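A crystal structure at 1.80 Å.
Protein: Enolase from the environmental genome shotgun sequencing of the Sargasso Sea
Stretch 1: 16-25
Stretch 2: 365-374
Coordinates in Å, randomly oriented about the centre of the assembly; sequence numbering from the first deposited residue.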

# COMPACT_ATOMS: atom_id res chain seq x y z
N LEU A 16 3.40 -23.07 -9.46
CA LEU A 16 3.82 -22.14 -8.41
C LEU A 16 3.98 -22.91 -7.11
O LEU A 16 3.10 -23.68 -6.73
CB LEU A 16 2.80 -21.00 -8.23
CG LEU A 16 3.00 -19.99 -7.07
CD1 LEU A 16 4.22 -19.12 -7.26
CD2 LEU A 16 1.74 -19.11 -6.92
N LYS A 17 5.09 -22.64 -6.43
CA LYS A 17 5.24 -23.02 -5.03
C LYS A 17 5.60 -21.79 -4.20
O LYS A 17 6.41 -20.95 -4.63
CB LYS A 17 6.38 -24.03 -4.91
CG LYS A 17 6.57 -24.64 -3.50
CD LYS A 17 5.32 -25.32 -2.95
CE LYS A 17 5.55 -25.91 -1.54
NZ LYS A 17 6.19 -27.28 -1.63
N ILE A 18 5.01 -21.71 -3.03
CA ILE A 18 5.30 -20.63 -2.07
C ILE A 18 5.59 -21.28 -0.72
O ILE A 18 4.84 -22.19 -0.30
CB ILE A 18 4.10 -19.66 -1.92
CG1 ILE A 18 3.71 -19.04 -3.25
CG2 ILE A 18 4.43 -18.52 -0.85
CD1 ILE A 18 2.44 -18.15 -3.20
N TRP A 19 6.64 -20.82 -0.05
CA TRP A 19 6.88 -21.18 1.35
C TRP A 19 6.84 -19.91 2.15
O TRP A 19 7.38 -18.89 1.71
CB TRP A 19 8.29 -21.75 1.53
CG TRP A 19 8.58 -23.04 0.84
CD1 TRP A 19 8.58 -24.27 1.41
CD2 TRP A 19 9.00 -23.22 -0.53
NE1 TRP A 19 8.93 -25.23 0.48
CE2 TRP A 19 9.20 -24.61 -0.72
CE3 TRP A 19 9.22 -22.34 -1.61
CZ2 TRP A 19 9.61 -25.15 -1.94
CZ3 TRP A 19 9.61 -22.89 -2.84
CH2 TRP A 19 9.83 -24.27 -2.98
N ILE A 20 6.20 -19.97 3.33
CA ILE A 20 6.39 -18.92 4.33
C ILE A 20 7.12 -19.54 5.51
O ILE A 20 6.60 -20.46 6.17
CB ILE A 20 5.03 -18.37 4.80
CG1 ILE A 20 4.24 -17.83 3.59
CG2 ILE A 20 5.23 -17.35 5.96
CD1 ILE A 20 2.85 -17.27 3.98
N THR A 21 8.34 -19.08 5.77
CA THR A 21 9.12 -19.69 6.84
C THR A 21 8.56 -19.30 8.22
O THR A 21 7.99 -18.23 8.40
CB THR A 21 10.64 -19.39 6.73
OG1 THR A 21 10.89 -17.97 6.81
CG2 THR A 21 11.18 -19.91 5.38
N ASP A 22 8.70 -20.20 9.20
CA ASP A 22 8.34 -19.84 10.57
C ASP A 22 9.42 -18.92 11.10
O ASP A 22 10.50 -18.83 10.53
CB ASP A 22 8.28 -21.09 11.45
CG ASP A 22 7.32 -20.93 12.63
OD1 ASP A 22 6.83 -19.81 12.90
OD2 ASP A 22 7.05 -21.96 13.28
N ASN A 23 9.15 -18.24 12.21
CA ASN A 23 10.21 -17.57 12.91
C ASN A 23 11.13 -18.63 13.50
O ASN A 23 10.68 -19.66 13.98
CB ASN A 23 9.64 -16.70 14.05
CG ASN A 23 8.60 -15.71 13.55
OD1 ASN A 23 7.40 -15.91 13.72
ND2 ASN A 23 9.07 -14.63 12.94
N HIS A 24 12.42 -18.35 13.44
CA HIS A 24 13.45 -19.24 13.98
C HIS A 24 14.45 -18.38 14.74
O HIS A 24 14.39 -17.15 14.65
CB HIS A 24 14.07 -20.05 12.83
CG HIS A 24 13.11 -21.03 12.21
ND1 HIS A 24 12.72 -22.20 12.84
CD2 HIS A 24 12.46 -21.02 11.01
CE1 HIS A 24 11.88 -22.86 12.06
NE2 HIS A 24 11.71 -22.17 10.95
N LEU A 25 15.33 -18.97 15.53
CA LEU A 25 16.37 -18.17 16.17
C LEU A 25 17.44 -17.91 15.12
O LEU A 25 17.78 -18.80 14.35
CB LEU A 25 16.99 -18.89 17.38
CG LEU A 25 16.11 -18.93 18.61
CD1 LEU A 25 16.84 -19.73 19.69
CD2 LEU A 25 15.85 -17.51 19.10
N HIS A 365 17.56 -26.35 -1.13
CA HIS A 365 17.15 -27.67 -0.73
C HIS A 365 15.72 -27.56 -0.22
O HIS A 365 15.48 -27.17 0.93
CB HIS A 365 18.09 -28.20 0.34
CG HIS A 365 19.48 -28.43 -0.14
ND1 HIS A 365 20.01 -29.69 -0.33
CD2 HIS A 365 20.47 -27.56 -0.48
CE1 HIS A 365 21.25 -29.59 -0.76
NE2 HIS A 365 21.55 -28.31 -0.86
N GLU A 366 14.78 -27.89 -1.09
CA GLU A 366 13.37 -27.59 -0.83
C GLU A 366 12.82 -28.36 0.36
O GLU A 366 11.90 -27.89 1.03
CB GLU A 366 12.52 -27.86 -2.06
CG GLU A 366 12.77 -26.87 -3.16
CD GLU A 366 12.06 -27.20 -4.46
OE1 GLU A 366 10.91 -27.69 -4.45
OE2 GLU A 366 12.68 -26.93 -5.50
N ASP A 367 13.36 -29.54 0.64
CA ASP A 367 12.84 -30.31 1.78
C ASP A 367 13.22 -29.64 3.09
O ASP A 367 12.41 -29.61 4.01
CB ASP A 367 13.22 -31.80 1.70
CG ASP A 367 12.43 -32.55 0.60
OD1 ASP A 367 11.41 -32.02 0.07
OD2 ASP A 367 12.85 -33.69 0.26
N ILE A 368 14.40 -29.02 3.14
CA ILE A 368 14.81 -28.25 4.32
C ILE A 368 13.99 -26.96 4.46
O ILE A 368 13.53 -26.62 5.56
CB ILE A 368 16.34 -27.95 4.35
CG1 ILE A 368 17.12 -29.28 4.36
CG2 ILE A 368 16.69 -27.08 5.58
CD1 ILE A 368 18.63 -29.19 4.40
N LEU A 369 13.81 -26.26 3.35
CA LEU A 369 12.96 -25.07 3.33
C LEU A 369 11.54 -25.40 3.81
O LEU A 369 10.98 -24.69 4.65
CB LEU A 369 12.96 -24.41 1.96
CG LEU A 369 12.16 -23.10 1.84
CD1 LEU A 369 12.61 -22.07 2.90
CD2 LEU A 369 12.35 -22.55 0.43
N SER A 370 10.99 -26.52 3.33
CA SER A 370 9.68 -26.95 3.80
C SER A 370 9.68 -27.20 5.31
O SER A 370 8.70 -26.86 5.99
CB SER A 370 9.21 -28.23 3.06
OG SER A 370 9.01 -27.99 1.66
N GLU A 371 10.74 -27.82 5.83
CA GLU A 371 10.78 -28.20 7.24
C GLU A 371 10.74 -26.95 8.09
O GLU A 371 10.18 -26.95 9.18
CB GLU A 371 12.07 -28.95 7.54
CG GLU A 371 12.12 -29.62 8.91
CD GLU A 371 13.38 -30.50 9.08
OE1 GLU A 371 14.11 -30.72 8.06
OE2 GLU A 371 13.63 -30.95 10.23
N LEU A 372 11.34 -25.88 7.56
CA LEU A 372 11.45 -24.60 8.25
C LEU A 372 10.20 -23.74 8.07
O LEU A 372 10.15 -22.63 8.62
CB LEU A 372 12.67 -23.84 7.70
CG LEU A 372 14.05 -24.44 7.97
CD1 LEU A 372 15.12 -23.69 7.17
CD2 LEU A 372 14.40 -24.42 9.47
N SER A 373 9.22 -24.24 7.32
CA SER A 373 8.04 -23.43 6.96
C SER A 373 6.81 -23.73 7.79
O SER A 373 6.57 -24.88 8.19
CB SER A 373 7.74 -23.58 5.46
OG SER A 373 8.84 -23.05 4.71
N ILE A 374 6.06 -22.66 8.05
CA ILE A 374 4.80 -22.68 8.79
C ILE A 374 3.63 -22.82 7.80
O ILE A 374 2.55 -23.30 8.16
CB ILE A 374 4.67 -21.39 9.69
CG1 ILE A 374 3.51 -21.50 10.70
CG2 ILE A 374 4.52 -20.12 8.88
CD1 ILE A 374 3.75 -22.59 11.73

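What does Trp19 do at the centre of this contact? Buried on the strand, with its CA-to-CB bond directed toward the other stretch, it gives up more area to that stretch than any other residue here. Leu369 lies over one face of the indole: Leu369 CG sits 3.8 Å from the centroid of the Trp19 five-membered ring, nearly along the ring normal, and Leu369 CD2 comes within 3.5 Å of Trp19 CD2. A branched aliphatic side chain suits this spot, since its C-H groups can pack against the flat aromatic surface.

How is the polar edge of the indole satisfied? Trp19 NE1 donates a hydrogen bond to Ser370 OG at 3.0 Å, so the one polar atom of the ring is not buried without a partner. Ser373 OG also lies near the ring plane, 3.5 Å from Trp19 CB, and donates to Leu369 O at 2.7 Å, tying the chain just past the helix back to its last turn.

How does Leu372 hold the other stretch? Leu372 O accepts two hydrogen bonds, from Asp22 N at 2.9 Å and from His24 NE2 at 2.8 Å. The side chain joins in: Leu372 CD2 stands over one face of the His24 imidazole, 4.0 Å from the ring centroid, so one residue engages both the edge nitrogen and the face of the histidine.

What does Ile374, second in area covered, add? Ile374 N donates to Ile20 O at 2.9 Å, and together with the Asp22 bond this flanks the antiparallel bridge of Thr21 and Ser373, whose CA atoms are 3.9 Å apart. The CA-to-CB bond of Ile374 points toward the other stretch. Its aliphatic branches suit the place: Ile374 CG2 packs 4.1 Å from Ile20 CG2, and Ile374 CD1 reaches within 3.7 Å of Asp22 OD2.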